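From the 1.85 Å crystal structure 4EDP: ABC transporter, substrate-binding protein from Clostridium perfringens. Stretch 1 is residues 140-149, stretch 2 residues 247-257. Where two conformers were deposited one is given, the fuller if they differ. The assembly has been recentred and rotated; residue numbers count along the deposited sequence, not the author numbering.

Stretch 1 (140-149) SIGIVVDPSA
Stretch 2 247-257: AKPEVINVIPE

A short antiparallel pairing illustrates how a β ladder sets its register through the backbone and leaves rotamers to fill the space on its two faces. In this substrate-binding protein, strand 140-145 runs against strand 252-254, their N-to-C directions 132° apart and their axes approaching to 4.5 Å; together the stretches bury 623 Å².

Two hydrogen-bonded pairs flank a non-hydrogen-bonded one. Ile143 N donates to Val254 O and Val254 N to Ile143 O, both at 2.8 Å; Val145 N reaches Ile252 O at 2.8 Å, and Ile252 N returns to Val145 O at 2.9 Å. Between them Val144 faces Asn253, CA to CA 4.6 Å, against 5.0 Å for Ile143-Val254 and 5.3 Å for Val145-Ile252. Extended backbones (Val145 -130/139, Ile252 -120/159) keep these groups aligned, and CA-H...O contacts join Val144 CA to Ile252 O and Val251 CA to Val145 O, each 3.3 Å.

Ile143, Val145, Ile252 and Val254 share one face. Val145 and Val254 are both t at chi1, and their CG2 atoms meet at 4.0 Å, a diagonal contact between the two hydrogen-bonded rungs. Ile252 (p, t) places CG1 4.0 Å from Val145 CB and CG2 4.2 Å from Pro147 CG. Ile143 (m, t) extends CD1 to within 4.2 Å of Pro256 CG, just beyond the ladder. On the face of Val144 and Asn253, Val144 (t) packs CG1 3.9 Å from Val251 CB, with Val251 in m. Ile143, Val144, Val145 and Val251 are buried, where branched apolar side chains suit close packing; Ile252 is exposed.

Gly142 is where a side chain would not fit: an ideal CB would lie 2.3 Å from Asn253 OD1 and 2.9 Å from Ile255 CD1. Asn253 (chi1 t, chi2 34°) brings OD1 to 3.6 Å from Gly142 CA, while Ile255 (m, m), whose CB points away, folds CD1 back to 3.5 Å from Ile141 O. Asn253 ND2 also donates to a water at 3.3 Å, which lies 3.3 Å from Ser140 OG and so links the stretches.

Beyond the strand, polar residues suit the more open end. Lys248 to Val251 form a type I turn, Val251 N bonding to Lys248 O at 3.2 Å. Asp146 (t, chi2 6°) accepts at OD1 from Ser148 N (3.1 Å) and Ser148 OG (2.6 Å), Ser148 being p, as the chain enters the 3-10 segment 147-149. Asp146 OD2 makes a long salt bridge, 3.8 Å, to NZ of Lys248, whose t, t, t, p chain spans the gap. Pro147 CD rests 3.1 Å from Glu250 O.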

ATOM      1  N   SER A 140      -2.491  -5.527   0.584  1.00 11.99           N
ATOM      2  CA  SER A 140      -2.127  -6.241   1.839  1.00 13.16           C
ATOM      3  C   SER A 140      -0.953  -7.163   1.599  1.00 12.07           C
ATOM      4  O   SER A 140      -0.495  -7.325   0.466  1.00 12.94           O
ATOM      5  CB  SER A 140      -3.287  -7.052   2.420  1.00 12.60           C
ATOM      6  OG  SER A 140      -3.677  -8.161   1.603  1.00 15.96           O
ATOM      7  N   ILE A 141      -0.471  -7.761   2.681  1.00 12.27           N
ATOM      8  CA  ILE A 141       0.612  -8.724   2.624  1.00 10.96           C
ATOM      9  C   ILE A 141       0.159 -10.041   3.235  1.00 10.62           C
ATOM     10  O   ILE A 141      -0.917 -10.134   3.816  1.00 12.91           O
ATOM     11  CB  ILE A 141       1.881  -8.233   3.352  1.00 10.73           C
ATOM     12  CG1 ILE A 141       1.556  -7.806   4.788  1.00 11.17           C
ATOM     13  CG2 ILE A 141       2.540  -7.062   2.554  1.00 13.06           C
ATOM     14  CD1 ILE A 141       2.767  -7.402   5.587  1.00 14.15           C
ATOM     15  N   GLY A 142       0.983 -11.057   3.057  1.00 10.98           N
ATOM     16  CA  GLY A 142       0.739 -12.364   3.622  1.00 11.15           C
ATOM     17  C   GLY A 142       2.068 -13.067   3.644  1.00 10.84           C
ATOM     18  O   GLY A 142       3.108 -12.483   3.261  1.00 12.50           O
ATOM     19  N   ILE A 143       2.057 -14.302   4.136  1.00 11.31           N
ATOM     20  CA  ILE A 143       3.264 -15.122   4.111  1.00 11.50           C
ATOM     21  C   ILE A 143       3.051 -16.128   2.968  1.00 11.70           C
ATOM     22  O   ILE A 143       2.201 -17.028   3.041  1.00 12.52           O
ATOM     23  CB  ILE A 143       3.507 -15.899   5.408  1.00 11.68           C
ATOM     24  CG1 ILE A 143       3.527 -14.954   6.622  1.00 12.95           C
ATOM     25  CG2 ILE A 143       4.839 -16.677   5.288  1.00 10.29           C
ATOM     26  CD1 ILE A 143       3.629 -15.680   7.975  1.00 13.73           C
ATOM     27  N   VAL A 144       3.792 -15.951   1.889  1.00 11.51           N
ATOM     28  CA  VAL A 144       3.721 -16.867   0.761  1.00 12.40           C
ATOM     29  C   VAL A 144       4.612 -18.020   1.149  1.00 12.91           C
ATOM     30  O   VAL A 144       5.793 -17.817   1.470  1.00 13.76           O
ATOM     31  CB  VAL A 144       4.191 -16.199  -0.534  1.00 12.68           C
ATOM     32  CG1 VAL A 144       4.126 -17.212  -1.734  1.00 10.81           C
ATOM     33  CG2 VAL A 144       3.343 -14.968  -0.784  1.00 13.99           C
ATOM     34  N   VAL A 145       4.049 -19.229   1.139  1.00 12.41           N
ATOM     35  CA  VAL A 145       4.739 -20.416   1.595  1.00 14.05           C
ATOM     36  C   VAL A 145       4.699 -21.575   0.624  1.00 14.32           C
ATOM     37  O   VAL A 145       3.677 -21.815  -0.017  1.00 13.04           O
ATOM     38  CB  VAL A 145       4.062 -20.936   2.926  1.00 14.70           C
ATOM     39  CG1 VAL A 145       4.728 -22.245   3.418  1.00 17.65           C
ATOM     40  CG2 VAL A 145       4.096 -19.873   4.021  1.00 14.90           C
ATOM     41  N   ASP A 146       5.824 -22.280   0.491  1.00 15.84           N
ATOM     42  CA  ASP A 146       5.892 -23.509  -0.324  1.00 17.42           C
ATOM     43  C   ASP A 146       5.621 -24.624   0.693  1.00 17.88           C
ATOM     44  O   ASP A 146       6.495 -24.969   1.477  1.00 18.37           O
ATOM     45  CB  ASP A 146       7.277 -23.700  -0.944  1.00 18.74           C
ATOM     46  CG  ASP A 146       7.432 -25.045  -1.626  1.00 22.38           C
ATOM     47  OD1 ASP A 146       6.438 -25.800  -1.730  1.00 20.54           O
ATOM     48  OD2 ASP A 146       8.571 -25.367  -2.037  1.00 26.22           O
ATOM     49  N   PRO A 147       4.406 -25.180   0.692  1.00 19.54           N
ATOM     50  CA  PRO A 147       4.047 -26.165   1.702  1.00 21.57           C
ATOM     51  C   PRO A 147       4.759 -27.507   1.552  1.00 24.65           C
ATOM     52  O   PRO A 147       4.827 -28.266   2.517  1.00 26.16           O
ATOM     53  CB  PRO A 147       2.525 -26.303   1.519  1.00 22.73           C
ATOM     54  CG  PRO A 147       2.302 -25.998   0.084  1.00 21.96           C
ATOM     55  CD  PRO A 147       3.320 -24.963  -0.283  1.00 19.21           C
ATOM     56  N   SER A 148       5.355 -27.762   0.389  1.00 25.61           N
ATOM     57  CA  SER A 148       6.044 -29.028   0.160  1.00 27.97           C
ATOM     58  C   SER A 148       7.338 -29.176   0.954  1.00 28.19           C
ATOM     59  O   SER A 148       7.908 -30.263   0.993  1.00 27.95           O
ATOM     60  CB  SER A 148       6.319 -29.242  -1.331  1.00 29.42           C
ATOM     61  OG  SER A 148       7.247 -28.300  -1.818  1.00 30.48           O
ATOM     62  N   ALA A 149       7.815 -28.095   1.570  1.00 26.05           N
ATOM     63  CA  ALA A 149       9.003 -28.161   2.401  1.00 26.96           C
ATOM     64  C   ALA A 149       8.608 -28.760   3.754  1.00 26.96           C
ATOM     65  O   ALA A 149       9.465 -29.118   4.560  1.00 27.41           O
ATOM     66  CB  ALA A 149       9.617 -26.780   2.577  1.00 25.28           C
ATOM     67  N   ALA A 247       4.770 -18.862 -11.301  1.00 29.48           N
ATOM     68  CA  ALA A 247       6.018 -19.592 -11.424  1.00 28.91           C
ATOM     69  C   ALA A 247       6.022 -20.884 -10.610  1.00 28.96           C
ATOM     70  O   ALA A 247       6.640 -21.873 -11.012  1.00 29.81           O
ATOM     71  CB  ALA A 247       7.195 -18.707 -11.021  1.00 29.77           C
ATOM     72  N   LYS A 248       5.312 -20.898  -9.488  1.00 25.74           N
ATOM     73  CA  LYS A 248       5.270 -22.070  -8.629  1.00 24.84           C
ATOM     74  C   LYS A 248       3.862 -22.207  -8.072  1.00 24.52           C
ATOM     75  O   LYS A 248       3.601 -21.750  -6.966  1.00 20.87           O
ATOM     76  CB  LYS A 248       6.278 -21.892  -7.506  1.00 24.43           C
ATOM     77  CG  LYS A 248       6.454 -23.089  -6.644  1.00 27.12           C
ATOM     78  CD  LYS A 248       7.587 -22.879  -5.673  1.00 31.03           C
ATOM     79  CE  LYS A 248       7.921 -24.150  -4.895  1.00 33.45           C
ATOM     80  NZ  LYS A 248       8.302 -25.261  -5.805  1.00 32.94           N
ATOM     81  N   PRO A 249       2.954 -22.860  -8.825  1.00 25.09           N
ATOM     82  CA  PRO A 249       1.539 -22.922  -8.398  1.00 25.25           C
ATOM     83  C   PRO A 249       1.210 -23.582  -7.055  1.00 23.05           C
ATOM     84  O   PRO A 249       0.136 -23.329  -6.512  1.00 25.92           O
ATOM     85  CB  PRO A 249       0.841 -23.632  -9.575  1.00 27.22           C
ATOM     86  CG  PRO A 249       1.923 -24.274 -10.336  1.00 27.61           C
ATOM     87  CD  PRO A 249       3.127 -23.429 -10.174  1.00 27.60           C
ATOM     88  N   GLU A 250       2.122 -24.389  -6.522  0.50 22.70           N
ATOM     89  CA  GLU A 250       1.898 -25.035  -5.225  0.50 21.18           C
ATOM     90  C   GLU A 250       1.983 -24.077  -4.018  0.50 18.38           C
ATOM     91  O   GLU A 250       1.641 -24.473  -2.901  0.50 16.53           O
ATOM     92  CB  GLU A 250       2.862 -26.222  -5.028  0.50 22.00           C
ATOM     93  CG  GLU A 250       2.652 -27.380  -6.037  0.50 24.82           C
ATOM     94  CD  GLU A 250       3.523 -28.613  -5.771  0.50 27.93           C
ATOM     95  OE1 GLU A 250       3.533 -29.530  -6.626  0.50 30.56           O
ATOM     96  OE2 GLU A 250       4.198 -28.681  -4.718  0.50 29.40           O
ATOM     97  N   VAL A 251       2.425 -22.831  -4.216  1.00 15.92           N
ATOM     98  CA  VAL A 251       2.545 -21.916  -3.081  1.00 14.35           C
ATOM     99  C   VAL A 251       1.149 -21.541  -2.546  1.00 13.01           C
ATOM    100  O   VAL A 251       0.166 -21.574  -3.291  1.00 12.75           O
ATOM    101  CB  VAL A 251       3.359 -20.616  -3.368  1.00 14.64           C
ATOM    102  CG1 VAL A 251       4.843 -20.953  -3.685  1.00 14.23           C
ATOM    103  CG2 VAL A 251       2.690 -19.773  -4.475  1.00 14.42           C
ATOM    104  N   ILE A 252       1.096 -21.279  -1.244  1.00 11.43           N
ATOM    105  CA  ILE A 252      -0.101 -20.831  -0.543  1.00 10.89           C
ATOM    106  C   ILE A 252       0.167 -19.467   0.105  1.00 11.08           C
ATOM    107  O   ILE A 252       1.325 -19.078   0.342  1.00 11.02           O
ATOM    108  CB  ILE A 252      -0.553 -21.876   0.534  1.00 10.59           C
ATOM    109  CG1 ILE A 252       0.475 -22.017   1.656  1.00 11.64           C
ATOM    110  CG2 ILE A 252      -0.806 -23.228  -0.141  1.00 13.32           C
ATOM    111  CD1 ILE A 252       0.042 -23.000   2.779  1.00 14.37           C
ATOM    112  N   ASN A 253      -0.917 -18.744   0.385  1.00 11.70           N
ATOM    113  CA  ASN A 253      -0.859 -17.430   0.996  1.00 10.31           C
ATOM    114  C   ASN A 253      -1.459 -17.508   2.386  1.00 11.46           C
ATOM    115  O   ASN A 253      -2.688 -17.575   2.556  1.00 10.54           O
ATOM    116  CB  ASN A 253      -1.649 -16.451   0.135  1.00 10.92           C
ATOM    117  CG  ASN A 253      -1.498 -15.027   0.569  1.00 12.18           C
ATOM    118  OD1 ASN A 253      -0.445 -14.607   1.049  1.00 17.25           O
ATOM    119  ND2 ASN A 253      -2.561 -14.238   0.358  1.00 17.28           N
ATOM    120  N   VAL A 254      -0.585 -17.509   3.370  1.00 10.78           N
ATOM    121  CA  VAL A 254      -0.977 -17.607   4.769  1.00 11.40           C
ATOM    122  C   VAL A 254      -1.208 -16.211   5.347  1.00 11.54           C
ATOM    123  O   VAL A 254      -0.340 -15.339   5.240  1.00 12.33           O
ATOM    124  CB  VAL A 254       0.112 -18.369   5.605  1.00 10.85           C
ATOM    125  CG1 VAL A 254      -0.183 -18.300   7.085  1.00 13.10           C
ATOM    126  CG2 VAL A 254       0.249 -19.831   5.136  1.00 11.03           C
ATOM    127  N   ILE A 255      -2.394 -15.997   5.935  1.00 12.42           N
ATOM    128  CA  ILE A 255      -2.716 -14.732   6.600  1.00 13.15           C
ATOM    129  C   ILE A 255      -2.799 -15.055   8.086  1.00 13.86           C
ATOM    130  O   ILE A 255      -3.674 -15.814   8.501  1.00 14.80           O
ATOM    131  CB  ILE A 255      -4.057 -14.146   6.126  1.00 14.59           C
ATOM    132  CG1 ILE A 255      -4.048 -13.922   4.611  1.00 16.27           C
ATOM    133  CG2 ILE A 255      -4.394 -12.827   6.882  1.00 15.18           C
ATOM    134  CD1 ILE A 255      -2.951 -13.012   4.112  1.00 18.70           C
ATOM    135  N   PRO A 256      -1.878 -14.517   8.900  1.00 12.45           N
ATOM    136  CA  PRO A 256      -1.963 -14.842  10.311  1.00 12.26           C
ATOM    137  C   PRO A 256      -3.290 -14.425  10.938  1.00 12.48           C
ATOM    138  O   PRO A 256      -3.889 -13.445  10.531  1.00 13.81           O
ATOM    139  CB  PRO A 256      -0.798 -14.052  10.923  1.00 12.07           C
ATOM    140  CG  PRO A 256       0.225 -14.022   9.834  1.00 12.83           C
ATOM    141  CD  PRO A 256      -0.623 -13.816   8.582  1.00 13.24           C
ATOM    142  N   GLU A 257      -3.718 -15.172  11.941  1.00 14.59           N
ATOM    143  CA  GLU A 257      -4.949 -14.863  12.653  1.00 16.27           C
ATOM    144  C   GLU A 257      -4.906 -13.506  13.343  1.00 16.16           C
ATOM    145  O   GLU A 257      -5.942 -12.867  13.568  1.00 16.13           O
ATOM    146  CB  GLU A 257      -5.245 -15.958  13.683  1.00 19.10           C
ATOM    147  CG  GLU A 257      -5.748 -17.232  13.045  1.00 23.86           C
ATOM    148  CD  GLU A 257      -6.427 -18.165  14.030  1.00 34.71           C
ATOM    149  OE1 GLU A 257      -6.266 -17.957  15.257  1.00 38.44           O
ATOM    150  OE2 GLU A 257      -7.136 -19.101  13.576  1.00 36.96           O
TER
HETATM  151  O   HOH W   1      -2.301 -10.993   0.624  1.00 21.32           O